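Local coordinates for putative cell adhesion protein (Bacteroides fragilis, PDB 4H40) that probably serves as a fimbrillin-like subunit or adhesin of surface pili in a bacterium of the human gut, at residues V14-V19 against T106-K111; T153-T158 against N168-Y173; Q180-Q185 against T255-T260; D261-S266 against G288-A293. All blocks are in the same frame, centred on the assembly; numbering follows the deposited sequence.

The four contacts divide into two neighbourhoods: interactions 1 and 2 lie out near one end of the chain, interaction 3 close to its centre and interaction 4 beyond it. The first two, centres about 9 Å apart, meet in a shared sheet, where strand 169-173 runs beside strand 14-19: Arg15 O and Gln170 N are 2.9 Å apart, a probable hydrogen bond. Interactions 3 and 4, centres about 11 Å apart, are linked by a probable bond from Thr260 N to Leu291 O at 3.1 Å. The centres of interactions 1 and 4 are about 43 Å apart, the nearest atoms of interactions 2 and 3 about 13 Å. Along the chain, strand 169-173 is followed by strand 177-190.

Interaction 1: residues V14-V19 against T106-K111; sequences VRIDPV and TPLYMK
Strands 14-19 and 108-110 pair antiparallel but strongly twisted, their short axes at 129°, with Val14 and Met110 a hydrogen-bonded pair. Val14 N donates to Met110 O at 3.0 Å, and Met110 N answers to Val14 O over the same distance. Further along, Ile16 N reaches Leu108 O at 2.8 Å.

Arg15 and Tyr109 form the non-hydrogen-bonded pair between, with side chains lying side by side and pointing the same way. Arg15 CG sits over a face of the Tyr109 ring, 4.0 Å from its centroid, a CH-pi contact. The aliphatic stem does the touching, and the guanidinium plane stands almost upright to the ring. Pro107 CB lies 3.8 Å from the same Arg15 CG.

The other face is apolar and buried. Ile16 CG1, anti to the carbonyl carbon (chi1 -44°), meets CE of Met110, a selenomethionine, the two side chains crossing at about a right angle. Ile16 CB packs on Leu108 CD2 at 3.9 Å. Ile157 of strand 153-157 also touches Val14, Ile16 and Met110 on this side. An edge pairing with one exposed and one buried face is consistent with the transthyretin-like beta-sandwich of fimbrillin-like proteins.

Interaction 2: residues T153-T158 against N168-Y173; sequences TAVTIT and NVQTLY
Gln170 reaches across to the backbone of Thr156 and Thr158, making this a side-chain bridge between two strands that are not neighbours in a sheet. Strands 153-157 and 169-173 run almost exactly antiparallel, at 176°, but their axes stay 8.9 Å apart, too far for backbone pairing. One belongs with strand 113-121, the other with strand 14-19, and the contact probably spans facing layers of the sandwich.

The Gln170 amide fills the gap. CG is anti to the backbone N (chi1 -157°) and the chain stays extended beyond it. NE2 donates to Thr156 O at 2.8 Å, from above the plane of that carbonyl. On the other side of the amide, OE1 accepts from Thr158 N at 3.2 Å, the N-H lying in the carbonyl plane on a lone pair. Thr158 OG1 adds a weak bond to the same oxygen. Ile157 CG1 packs against NE2 at 3.8 Å, and Leu172 CD1 meets Val155 CG1 at 3.7 Å, those two side chains crossing at about a right angle.

Thr153, Val155 and Ile157 bond through their backbones to strand 113-121. The carbonyl of Thr156 and the N-H of Thr158 are instead met by one primary amide, whose donor and acceptor offer what a neighbouring strand's peptide groups would, and the two bonds together fix which way round the amide lies.

Interaction 3: residues Q180-Q185 against T255-T260; sequences QTARMQ and TGVLPT
Ala182 and Val257 form one hydrogen-bonded pair of an antiparallel beta pairing, and Met184 and Thr255 form the next; strands 177-190 and 251-257 meet here within the buried part of the fimbrillin-like fold. Ala182 N donates to Val257 O at 2.7 Å and Val257 N returns to Ala182 O at 2.9 Å. Met184 N gives to Thr255 O at 2.9 Å, and Thr255 N to Met184 O at 3.0 Å. Gly256 occupies the non-hydrogen-bonded place opposite Arg183.

On the face carrying Ala182, Met184 and Val257, a single methyl does most of the joining. Val257 CG1 is anti to the carbonyl carbon (chi1 -64°), which leaves CG2 in the crowded position between backbone N and carbonyl carbon. From there CG2 touches Ala182 CB at 3.7 Å and Met184 CG, of a selenomethionine, at 4.0 Å. Leu291 touches both Ala182 and Val257 from strand 289-291.

Farther out, strand 177-190 is flanked on its other edge by strand 296-305, to which Arg183 and Gln185 bond through their backbones at Tyr297. The extended Arg183 side chain sends NH2 to Gln185 OE1, which lies in the guanidinium plane. Beyond the paired region, Leu258 N is taken up by Asn136 OD1, and Gln180 NE2 is held by Asp144 OD2.

The Ala182 carbonyl oxygen has two donors on opposite faces of its plane: Val257 N on one, and on the other Thr181 OG1 at 3.2 Å.

Interaction 4: residues D261-S266 against G288-A293; sequences DARSHS and GLYLTA
Tyr290 lies beside the Asp261-Arg263 ion pair, its ring edge facing the carboxylate and its CE1 over one face of the guanidinium. As an antiparallel non-hydrogen-bonded pair, Asp261 and Tyr290 put their side chains on the same face of the sheet; each then has CG anti to the backbone N (chi1 -151° in Tyr290).

Arg263, two residues on, takes another course. Its CG is anti to the carbonyl carbon, beside the backbone N, and the bend at chi3 (-67°) puts NE next to the carboxylate. The guanidinium then grips Asp261 side-on with two nitrogens: NE to OD1 at 2.6 Å and NH2 to OD2 at 3.1 Å, the first practically straight. Both oxygens are close to the guanidinium plane, yet the nitrogens approach from above the carboxylate plane. Arg263 and Tyr290 lie side by side and point the same way, with NE 3.5 Å from Tyr290 CD1 and the planes inclined at 63°. Asp261 OD1 is 3.7 Å from Tyr290 CD1, near the ring plane. The carboxylate probably balances the arginine charge at this surface.

Ala262 N donates to Leu289 O at 2.8 Å; the bonds back to Ala262 O, from Leu289 N and Gly288 N, are weak. Gly288 CA passes 3.3 Å from Arg263 O where both segments turn a corner.

Strand 260-262 is the middle of three, between strands 230-231 and 289-291. Beneath, Ala262 and Leu289 rest on Ile267 of strand 266-275, and Leu289 also on Tyr299 of strand 296-305.

Interaction 1: residues V14-V19 against T106-K111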
loop_
_atom_site.group_PDB
_atom_site.type_symbol
_atom_site.label_atom_id
_atom_site.label_comp_id
_atom_site.label_asym_id
_atom_site.label_seq_id
_atom_site.Cartn_x
_atom_site.Cartn_y
_atom_site.Cartn_z
ATOM N N VAL B 14 35.347 41.155 16.118
ATOM C CA VAL B 14 34.991 41.181 14.684
ATOM C C VAL B 14 33.477 40.895 14.527
ATOM O O VAL B 14 32.976 39.951 15.138
ATOM C CB VAL B 14 35.869 40.168 13.878
ATOM C CG1 VAL B 14 35.305 39.878 12.487
ATOM C CG2 VAL B 14 37.319 40.645 13.780
ATOM N N ARG B 15 32.755 41.706 13.719
ATOM C CA ARG B 15 31.309 41.534 13.505
ATOM C C ARG B 15 31.044 40.400 12.519
ATOM O O ARG B 15 31.657 40.354 11.449
ATOM C CB ARG B 15 30.657 42.836 13.015
ATOM C CG ARG B 15 29.141 42.857 13.205
ATOM C CD ARG B 15 28.510 44.160 12.744
ATOM N NE ARG B 15 28.466 44.276 11.285
ATOM C CZ ARG B 15 28.928 45.316 10.597
ATOM N NH1 ARG B 15 29.497 46.340 11.226
ATOM N NH2 ARG B 15 28.853 45.329 9.272
ATOM N N ILE B 16 30.110 39.508 12.862
ATOM C CA ILE B 16 29.789 38.349 12.035
ATOM C C ILE B 16 28.498 38.589 11.230
ATOM O O ILE B 16 27.403 38.757 11.790
ATOM C CB ILE B 16 29.739 37.039 12.882
ATOM C CG1 ILE B 16 30.932 36.938 13.874
ATOM C CG2 ILE B 16 29.635 35.792 11.997
ATOM C CD1 ILE B 16 32.412 36.918 13.263
ATOM N N ASP B 17 28.665 38.601 9.899
ATOM C CA ASP B 17 27.597 38.777 8.917
ATOM C C ASP B 17 27.320 37.399 8.248
ATOM O O ASP B 17 28.023 37.009 7.306
ATOM C CB ASP B 17 27.969 39.886 7.891
ATOM C CG ASP B 17 27.057 39.990 6.668
ATOM O OD1 ASP B 17 25.819 40.156 6.852
ATOM O OD2 ASP B 17 27.582 39.907 5.526
ATOM N N PRO B 18 26.358 36.613 8.764
ATOM C CA PRO B 18 26.117 35.294 8.177
ATOM C C PRO B 18 25.302 35.386 6.890
ATOM O O PRO B 18 24.395 36.217 6.771
ATOM C CB PRO B 18 25.393 34.533 9.286
ATOM C CG PRO B 18 24.733 35.566 10.078
ATOM C CD PRO B 18 25.465 36.864 9.908
ATOM N N VAL B 19 25.656 34.545 5.913
ATOM C CA VAL B 19 25.000 34.492 4.609
ATOM C C VAL B 19 24.350 33.113 4.471
ATOM O O VAL B 19 25.036 32.093 4.558
ATOM C CB VAL B 19 26.000 34.847 3.473
ATOM C CG1 VAL B 19 25.501 34.403 2.100
ATOM C CG2 VAL B 19 26.291 36.346 3.475
ATOM N N THR B 106 20.868 42.843 17.751
ATOM C CA THR B 106 22.203 42.987 18.320
ATOM C C THR B 106 23.160 42.093 17.511
ATOM O O THR B 106 22.998 40.866 17.528
ATOM C CB THR B 106 22.167 42.669 19.834
ATOM O OG1 THR B 106 21.210 43.518 20.475
ATOM C CG2 THR B 106 23.532 42.824 20.510
ATOM N N PRO B 107 24.142 42.685 16.783
ATOM C CA PRO B 107 25.058 41.848 15.980
ATOM C C PRO B 107 25.963 40.947 16.812
ATOM O O PRO B 107 26.336 41.307 17.930
ATOM C CB PRO B 107 25.896 42.853 15.177
ATOM C CG PRO B 107 25.564 44.181 15.673
ATOM C CD PRO B 107 24.451 44.124 16.656
ATOM N N LEU B 108 26.302 39.766 16.248
ATOM C CA LEU B 108 27.210 38.804 16.865
ATOM C C LEU B 108 28.646 39.237 16.612
ATOM O O LEU B 108 29.081 39.300 15.458
ATOM C CB LEU B 108 26.968 37.356 16.351
ATOM C CG LEU B 108 28.099 36.305 16.523
ATOM C CD1 LEU B 108 28.234 35.830 17.962
ATOM C CD2 LEU B 108 27.838 35.131 15.675
ATOM N N TYR B 109 29.365 39.558 17.694
ATOM C CA TYR B 109 30.778 39.893 17.658
ATOM C C TYR B 109 31.539 38.737 18.294
ATOM O O TYR B 109 31.158 38.249 19.368
ATOM C CB TYR B 109 31.080 41.223 18.365
ATOM C CG TYR B 109 30.512 42.446 17.678
ATOM C CD1 TYR B 109 29.242 42.923 17.995
ATOM C CD2 TYR B 109 31.267 43.167 16.763
ATOM C CE1 TYR B 109 28.731 44.078 17.402
ATOM C CE2 TYR B 109 30.765 44.320 16.157
ATOM C CZ TYR B 109 29.489 44.766 16.469
ATOM O OH TYR B 109 28.980 45.910 15.893
HETATM N N MSE B 110 32.589 38.272 17.604
HETATM C CA MSE B 110 33.432 37.155 18.049
HETATM C C MSE B 110 34.917 37.523 18.082
HETATM O O MSE B 110 35.357 38.360 17.282
HETATM C CB MSE B 110 33.233 35.938 17.129
HETATM C CG MSE B 110 31.870 35.307 17.265
HETATM SE SE MSE B 110 31.826 33.483 16.659
HETATM C CE MSE B 110 31.172 33.757 14.948
ATOM N N LYS B 111 35.701 36.881 18.986
ATOM C CA LYS B 111 37.149 37.110 18.970
ATOM C C LYS B 111 37.761 36.281 17.836
ATOM O O LYS B 111 37.108 35.366 17.323
ATOM C CB LYS B 111 37.905 36.871 20.314
ATOM C CG LYS B 111 37.393 35.914 21.399
ATOM C CD LYS B 111 38.154 36.198 22.690
ATOM C CE LYS B 111 37.457 35.709 23.925
ATOM N NZ LYS B 111 38.065 36.318 25.132
#

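Interaction 2: residues T153-T158 against N168-Y173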
loop_
_atom_site.group_PDB
_atom_site.type_symbol
_atom_site.label_atom_id
_atom_site.label_comp_id
_atom_site.label_asym_id
_atom_site.label_seq_id
_atom_site.Cartn_x
_atom_site.Cartn_y
_atom_site.Cartn_z
ATOM N N THR B 153 31.076 22.790 9.339
ATOM C CA THR B 153 32.285 23.450 8.866
ATOM C C THR B 153 32.919 24.274 9.964
ATOM O O THR B 153 32.294 24.608 10.975
ATOM C CB THR B 153 31.996 24.314 7.626
ATOM O OG1 THR B 153 30.826 25.111 7.841
ATOM C CG2 THR B 153 31.832 23.481 6.376
ATOM N N ALA B 154 34.198 24.563 9.766
ATOM C CA ALA B 154 34.983 25.413 10.638
ATOM C C ALA B 154 35.202 26.750 9.944
ATOM O O ALA B 154 35.180 26.829 8.705
ATOM C CB ALA B 154 36.304 24.747 10.978
ATOM N N VAL B 155 35.358 27.806 10.744
ATOM C CA VAL B 155 35.615 29.169 10.270
ATOM C C VAL B 155 36.786 29.739 11.049
ATOM O O VAL B 155 36.883 29.523 12.257
ATOM C CB VAL B 155 34.353 30.086 10.339
ATOM C CG1 VAL B 155 33.795 30.218 11.766
ATOM C CG2 VAL B 155 34.620 31.458 9.709
ATOM N N THR B 156 37.680 30.440 10.352
ATOM C CA THR B 156 38.805 31.121 10.986
ATOM C C THR B 156 38.522 32.616 10.903
ATOM O O THR B 156 38.322 33.149 9.814
ATOM C CB THR B 156 40.141 30.710 10.361
ATOM O OG1 THR B 156 40.277 29.295 10.461
ATOM C CG2 THR B 156 41.328 31.382 11.039
ATOM N N ILE B 157 38.463 33.274 12.060
ATOM C CA ILE B 157 38.212 34.708 12.152
ATOM C C ILE B 157 39.564 35.410 12.333
ATOM O O ILE B 157 40.350 35.032 13.206
ATOM C CB ILE B 157 37.180 35.033 13.268
ATOM C CG1 ILE B 157 35.868 34.252 13.021
ATOM C CG2 ILE B 157 36.907 36.539 13.341
ATOM C CD1 ILE B 157 34.911 34.179 14.175
ATOM N N THR B 158 39.851 36.398 11.466
ATOM C CA THR B 158 41.111 37.158 11.467
ATOM C C THR B 158 40.925 38.553 12.072
ATOM O O THR B 158 39.831 39.112 12.024
ATOM C CB THR B 158 41.677 37.257 10.042
ATOM O OG1 THR B 158 40.631 37.623 9.139
ATOM C CG2 THR B 158 42.327 35.955 9.578
ATOM N N ASN B 168 37.733 44.352 11.168
ATOM C CA ASN B 168 36.467 45.067 11.245
ATOM C C ASN B 168 35.278 44.074 11.224
ATOM O O ASN B 168 34.650 43.867 12.267
ATOM C CB ASN B 168 36.357 46.105 10.123
ATOM N N VAL B 169 34.957 43.470 10.047
ATOM C CA VAL B 169 33.832 42.513 9.905
ATOM C C VAL B 169 34.239 41.273 9.080
ATOM O O VAL B 169 35.206 41.321 8.309
ATOM C CB VAL B 169 32.529 43.135 9.319
ATOM C CG1 VAL B 169 32.163 44.441 10.014
ATOM C CG2 VAL B 169 32.615 43.326 7.805
ATOM N N GLN B 170 33.472 40.181 9.226
ATOM C CA GLN B 170 33.708 38.947 8.480
ATOM C C GLN B 170 32.400 38.323 8.041
ATOM O O GLN B 170 31.434 38.301 8.802
ATOM C CB GLN B 170 34.538 37.939 9.287
ATOM C CG GLN B 170 35.262 36.919 8.406
ATOM C CD GLN B 170 36.364 36.210 9.129
ATOM O OE1 GLN B 170 37.372 36.806 9.518
ATOM N NE2 GLN B 170 36.211 34.910 9.294
ATOM N N THR B 171 32.376 37.826 6.801
ATOM C CA THR B 171 31.207 37.169 6.230
ATOM C C THR B 171 31.323 35.674 6.514
ATOM O O THR B 171 32.337 35.044 6.191
ATOM C CB THR B 171 31.052 37.504 4.729
ATOM O OG1 THR B 171 31.059 38.930 4.550
ATOM C CG2 THR B 171 29.788 36.931 4.134
ATOM N N LEU B 172 30.291 35.124 7.154
ATOM C CA LEU B 172 30.187 33.712 7.498
ATOM C C LEU B 172 29.256 33.034 6.503
ATOM O O LEU B 172 28.044 33.223 6.563
ATOM C CB LEU B 172 29.670 33.567 8.943
ATOM C CG LEU B 172 29.560 32.157 9.512
ATOM C CD1 LEU B 172 30.877 31.681 10.021
ATOM C CD2 LEU B 172 28.587 32.130 10.645
ATOM N N TYR B 173 29.824 32.284 5.559
ATOM C CA TYR B 173 29.026 31.583 4.553
ATOM C C TYR B 173 28.497 30.267 5.154
ATOM O O TYR B 173 29.277 29.368 5.522
ATOM C CB TYR B 173 29.833 31.363 3.257
ATOM C CG TYR B 173 30.089 32.645 2.494
ATOM C CD1 TYR B 173 29.122 33.182 1.647
ATOM C CD2 TYR B 173 31.298 33.327 2.622
ATOM C CE1 TYR B 173 29.346 34.370 0.950
ATOM C CE2 TYR B 173 31.537 34.515 1.926
ATOM C CZ TYR B 173 30.555 35.037 1.092
ATOM O OH TYR B 173 30.767 36.212 0.394
#

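Interaction 3: residues Q180-Q185 against T255-T260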
loop_
_atom_site.group_PDB
_atom_site.type_symbol
_atom_site.label_atom_id
_atom_site.label_comp_id
_atom_site.label_asym_id
_atom_site.label_seq_id
_atom_site.Cartn_x
_atom_site.Cartn_y
_atom_site.Cartn_z
ATOM N N GLN B 180 15.690 16.879 9.699
ATOM C CA GLN B 180 16.061 15.894 10.707
ATOM C C GLN B 180 14.939 14.932 10.977
ATOM O O GLN B 180 15.179 13.867 11.544
ATOM C CB GLN B 180 16.501 16.594 12.008
ATOM C CG GLN B 180 17.745 17.479 11.832
ATOM C CD GLN B 180 18.867 16.774 11.110
ATOM O OE1 GLN B 180 19.492 15.848 11.629
ATOM N NE2 GLN B 180 19.087 17.137 9.862
ATOM N N THR B 181 13.733 15.275 10.520
ATOM C CA THR B 181 12.551 14.450 10.724
ATOM C C THR B 181 11.973 13.945 9.404
ATOM O O THR B 181 12.315 14.432 8.324
ATOM C CB THR B 181 11.440 15.218 11.502
ATOM O OG1 THR B 181 10.810 16.129 10.642
ATOM C CG2 THR B 181 11.939 15.959 12.672
ATOM N N ALA B 182 11.044 12.994 9.511
ATOM C CA ALA B 182 10.297 12.518 8.376
ATOM C C ALA B 182 9.105 13.447 8.211
ATOM O O ALA B 182 8.802 14.242 9.113
ATOM C CB ALA B 182 9.842 11.084 8.626
ATOM N N ARG B 183 8.427 13.359 7.078
ATOM C CA ARG B 183 7.246 14.145 6.787
ATOM C C ARG B 183 6.172 13.242 6.232
ATOM O O ARG B 183 6.456 12.384 5.402
ATOM C CB ARG B 183 7.589 15.254 5.791
ATOM C CG ARG B 183 6.392 16.113 5.422
ATOM C CD ARG B 183 6.769 17.216 4.478
ATOM N NE ARG B 183 5.647 17.565 3.624
ATOM C CZ ARG B 183 5.132 18.783 3.536
ATOM N NH1 ARG B 183 5.649 19.784 4.247
ATOM N NH2 ARG B 183 4.106 19.019 2.727
HETATM N N MSE B 184 4.939 13.427 6.688
HETATM C CA MSE B 184 3.781 12.704 6.175
HETATM C C MSE B 184 2.833 13.734 5.591
HETATM O O MSE B 184 2.668 14.815 6.164
HETATM C CB MSE B 184 3.102 11.837 7.233
HETATM C CG MSE B 184 3.969 10.672 7.661
HETATM SE SE MSE B 184 3.107 9.360 8.816
HETATM C CE MSE B 184 2.419 8.199 7.446
ATOM N N GLN B 185 2.293 13.450 4.400
ATOM C CA GLN B 185 1.350 14.329 3.764
ATOM C C GLN B 185 0.162 13.538 3.259
ATOM O O GLN B 185 0.335 12.473 2.695
ATOM C CB GLN B 185 2.015 15.088 2.638
ATOM C CG GLN B 185 1.113 16.138 2.083
ATOM C CD GLN B 185 1.727 16.788 0.914
ATOM O OE1 GLN B 185 2.406 17.798 1.043
ATOM N NE2 GLN B 185 1.481 16.235 -0.251
ATOM N N THR B 255 2.552 16.890 8.323
ATOM C CA THR B 255 3.160 16.965 9.637
ATOM C C THR B 255 4.503 16.297 9.617
ATOM O O THR B 255 4.770 15.444 8.753
ATOM C CB THR B 255 2.255 16.343 10.724
ATOM O OG1 THR B 255 2.637 16.863 11.976
ATOM C CG2 THR B 255 2.285 14.826 10.759
ATOM N N GLY B 256 5.319 16.670 10.600
ATOM C CA GLY B 256 6.612 16.058 10.813
ATOM C C GLY B 256 6.404 14.871 11.718
ATOM O O GLY B 256 5.520 14.900 12.584
ATOM N N VAL B 257 7.181 13.819 11.507
ATOM C CA VAL B 257 7.176 12.640 12.361
ATOM C C VAL B 257 8.635 12.255 12.565
ATOM O O VAL B 257 9.453 12.413 11.660
ATOM C CB VAL B 257 6.270 11.444 11.905
ATOM C CG1 VAL B 257 4.798 11.837 11.910
ATOM C CG2 VAL B 257 6.662 10.912 10.544
ATOM N N LEU B 258 8.971 11.817 13.758
ATOM C CA LEU B 258 10.339 11.431 14.051
ATOM C C LEU B 258 10.692 10.146 13.317
ATOM O O LEU B 258 9.798 9.301 13.199
ATOM C CB LEU B 258 10.518 11.212 15.564
ATOM C CG LEU B 258 10.341 12.396 16.490
ATOM C CD1 LEU B 258 10.389 11.914 17.934
ATOM C CD2 LEU B 258 11.415 13.440 16.262
ATOM N N PRO B 259 11.976 9.934 12.877
ATOM C CA PRO B 259 12.322 8.654 12.243
ATOM C C PRO B 259 11.905 7.491 13.139
ATOM O O PRO B 259 12.193 7.498 14.346
ATOM C CB PRO B 259 13.836 8.749 12.066
ATOM C CG PRO B 259 14.089 10.217 11.942
ATOM C CD PRO B 259 13.152 10.829 12.934
ATOM N N THR B 260 11.098 6.573 12.572
ATOM C CA THR B 260 10.571 5.428 13.300
ATOM C C THR B 260 10.480 4.193 12.430
ATOM O O THR B 260 10.104 4.261 11.265
ATOM C CB THR B 260 9.216 5.742 13.980
ATOM O OG1 THR B 260 8.901 4.679 14.887
ATOM C CG2 THR B 260 8.077 5.949 13.015
#

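Interaction 4: residues D261-S266 against G288-A293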
loop_
_atom_site.group_PDB
_atom_site.type_symbol
_atom_site.label_atom_id
_atom_site.label_comp_id
_atom_site.label_asym_id
_atom_site.label_seq_id
_atom_site.Cartn_x
_atom_site.Cartn_y
_atom_site.Cartn_z
ATOM N N ASP B 261 10.834 3.055 13.047
ATOM C CA ASP B 261 10.781 1.702 12.496
ATOM C C ASP B 261 9.480 1.025 12.948
ATOM O O ASP B 261 9.341 0.647 14.118
ATOM C CB ASP B 261 12.019 0.874 12.946
ATOM C CG ASP B 261 12.002 -0.592 12.534
ATOM O OD1 ASP B 261 11.331 -0.923 11.518
ATOM O OD2 ASP B 261 12.663 -1.410 13.218
ATOM N N ALA B 262 8.546 0.862 12.013
ATOM C CA ALA B 262 7.251 0.224 12.254
ATOM C C ALA B 262 6.977 -0.832 11.180
ATOM O O ALA B 262 5.829 -1.075 10.797
ATOM C CB ALA B 262 6.151 1.276 12.277
ATOM N N ARG B 263 8.055 -1.461 10.696
ATOM C CA ARG B 263 8.065 -2.528 9.677
ATOM C C ARG B 263 7.319 -3.774 10.155
ATOM O O ARG B 263 6.696 -4.484 9.353
ATOM C CB ARG B 263 9.507 -2.894 9.331
ATOM C CG ARG B 263 10.212 -1.852 8.452
ATOM C CD ARG B 263 11.658 -2.242 8.229
ATOM N NE ARG B 263 12.429 -2.178 9.467
ATOM C CZ ARG B 263 13.639 -2.700 9.632
ATOM N NH1 ARG B 263 14.237 -3.338 8.633
ATOM N NH2 ARG B 263 14.261 -2.588 10.799
ATOM N N SER B 264 7.391 -4.019 11.485
ATOM C CA SER B 264 6.747 -5.143 12.175
ATOM C C SER B 264 5.466 -4.703 12.895
ATOM O O SER B 264 4.756 -5.551 13.424
ATOM C CB SER B 264 7.696 -5.783 13.188
ATOM O OG SER B 264 9.071 -5.533 12.945
ATOM N N HIS B 265 5.169 -3.385 12.922
ATOM C CA HIS B 265 4.013 -2.847 13.630
ATOM C C HIS B 265 3.133 -2.044 12.678
ATOM O O HIS B 265 3.447 -1.927 11.502
ATOM C CB HIS B 265 4.496 -2.005 14.841
ATOM C CG HIS B 265 5.197 -2.842 15.864
ATOM N ND1 HIS B 265 6.560 -3.061 15.807
ATOM C CD2 HIS B 265 4.681 -3.576 16.884
ATOM C CE1 HIS B 265 6.827 -3.905 16.801
ATOM N NE2 HIS B 265 5.727 -4.234 17.481
ATOM N N SER B 266 1.981 -1.586 13.156
ATOM C CA SER B 266 1.071 -0.763 12.372
ATOM C C SER B 266 1.069 0.689 12.842
ATOM O O SER B 266 1.196 0.967 14.035
ATOM C CB SER B 266 -0.354 -1.299 12.435
ATOM O OG SER B 266 -0.388 -2.624 11.958
ATOM N N GLY B 288 4.354 -2.179 7.898
ATOM C CA GLY B 288 5.627 -2.212 7.180
ATOM C C GLY B 288 6.168 -0.869 6.743
ATOM O O GLY B 288 6.365 -0.650 5.542
ATOM N N LEU B 289 6.406 0.040 7.708
ATOM C CA LEU B 289 6.875 1.391 7.411
ATOM C C LEU B 289 8.243 1.725 8.065
ATOM O O LEU B 289 8.430 1.434 9.246
ATOM C CB LEU B 289 5.809 2.409 7.863
ATOM C CG LEU B 289 4.773 2.870 6.815
ATOM C CD1 LEU B 289 3.723 3.765 7.444
ATOM C CD2 LEU B 289 5.434 3.645 5.670
ATOM N N TYR B 290 9.186 2.335 7.267
ATOM C CA TYR B 290 10.529 2.800 7.654
ATOM C C TYR B 290 10.643 4.284 7.300
ATOM O O TYR B 290 11.003 4.666 6.169
ATOM C CB TYR B 290 11.657 1.972 6.999
ATOM C CG TYR B 290 12.932 1.920 7.821
ATOM C CD1 TYR B 290 12.980 1.223 9.026
ATOM C CD2 TYR B 290 14.093 2.560 7.390
ATOM C CE1 TYR B 290 14.143 1.183 9.796
ATOM C CE2 TYR B 290 15.271 2.511 8.142
ATOM C CZ TYR B 290 15.292 1.826 9.350
ATOM O OH TYR B 290 16.445 1.775 10.116
ATOM N N LEU B 291 10.215 5.122 8.259
ATOM C CA LEU B 291 10.174 6.581 8.122
ATOM C C LEU B 291 11.532 7.124 8.522
ATOM O O LEU B 291 11.988 6.878 9.647
ATOM C CB LEU B 291 9.028 7.146 8.992
ATOM C CG LEU B 291 7.620 6.469 8.863
ATOM C CD1 LEU B 291 6.599 7.070 9.848
ATOM C CD2 LEU B 291 7.071 6.584 7.466
ATOM N N THR B 292 12.242 7.740 7.569
ATOM C CA THR B 292 13.581 8.276 7.841
ATOM C C THR B 292 13.625 9.808 7.612
ATOM O O THR B 292 12.751 10.374 6.949
ATOM C CB THR B 292 14.651 7.539 7.017
ATOM O OG1 THR B 292 14.343 7.610 5.626
ATOM C CG2 THR B 292 14.756 6.097 7.378
ATOM N N ALA B 293 14.668 10.458 8.181
ATOM C CA ALA B 293 14.943 11.887 8.128
ATOM C C ALA B 293 15.107 12.360 6.713
ATOM O O ALA B 293 15.847 11.744 5.962
ATOM C CB ALA B 293 16.208 12.190 8.908
#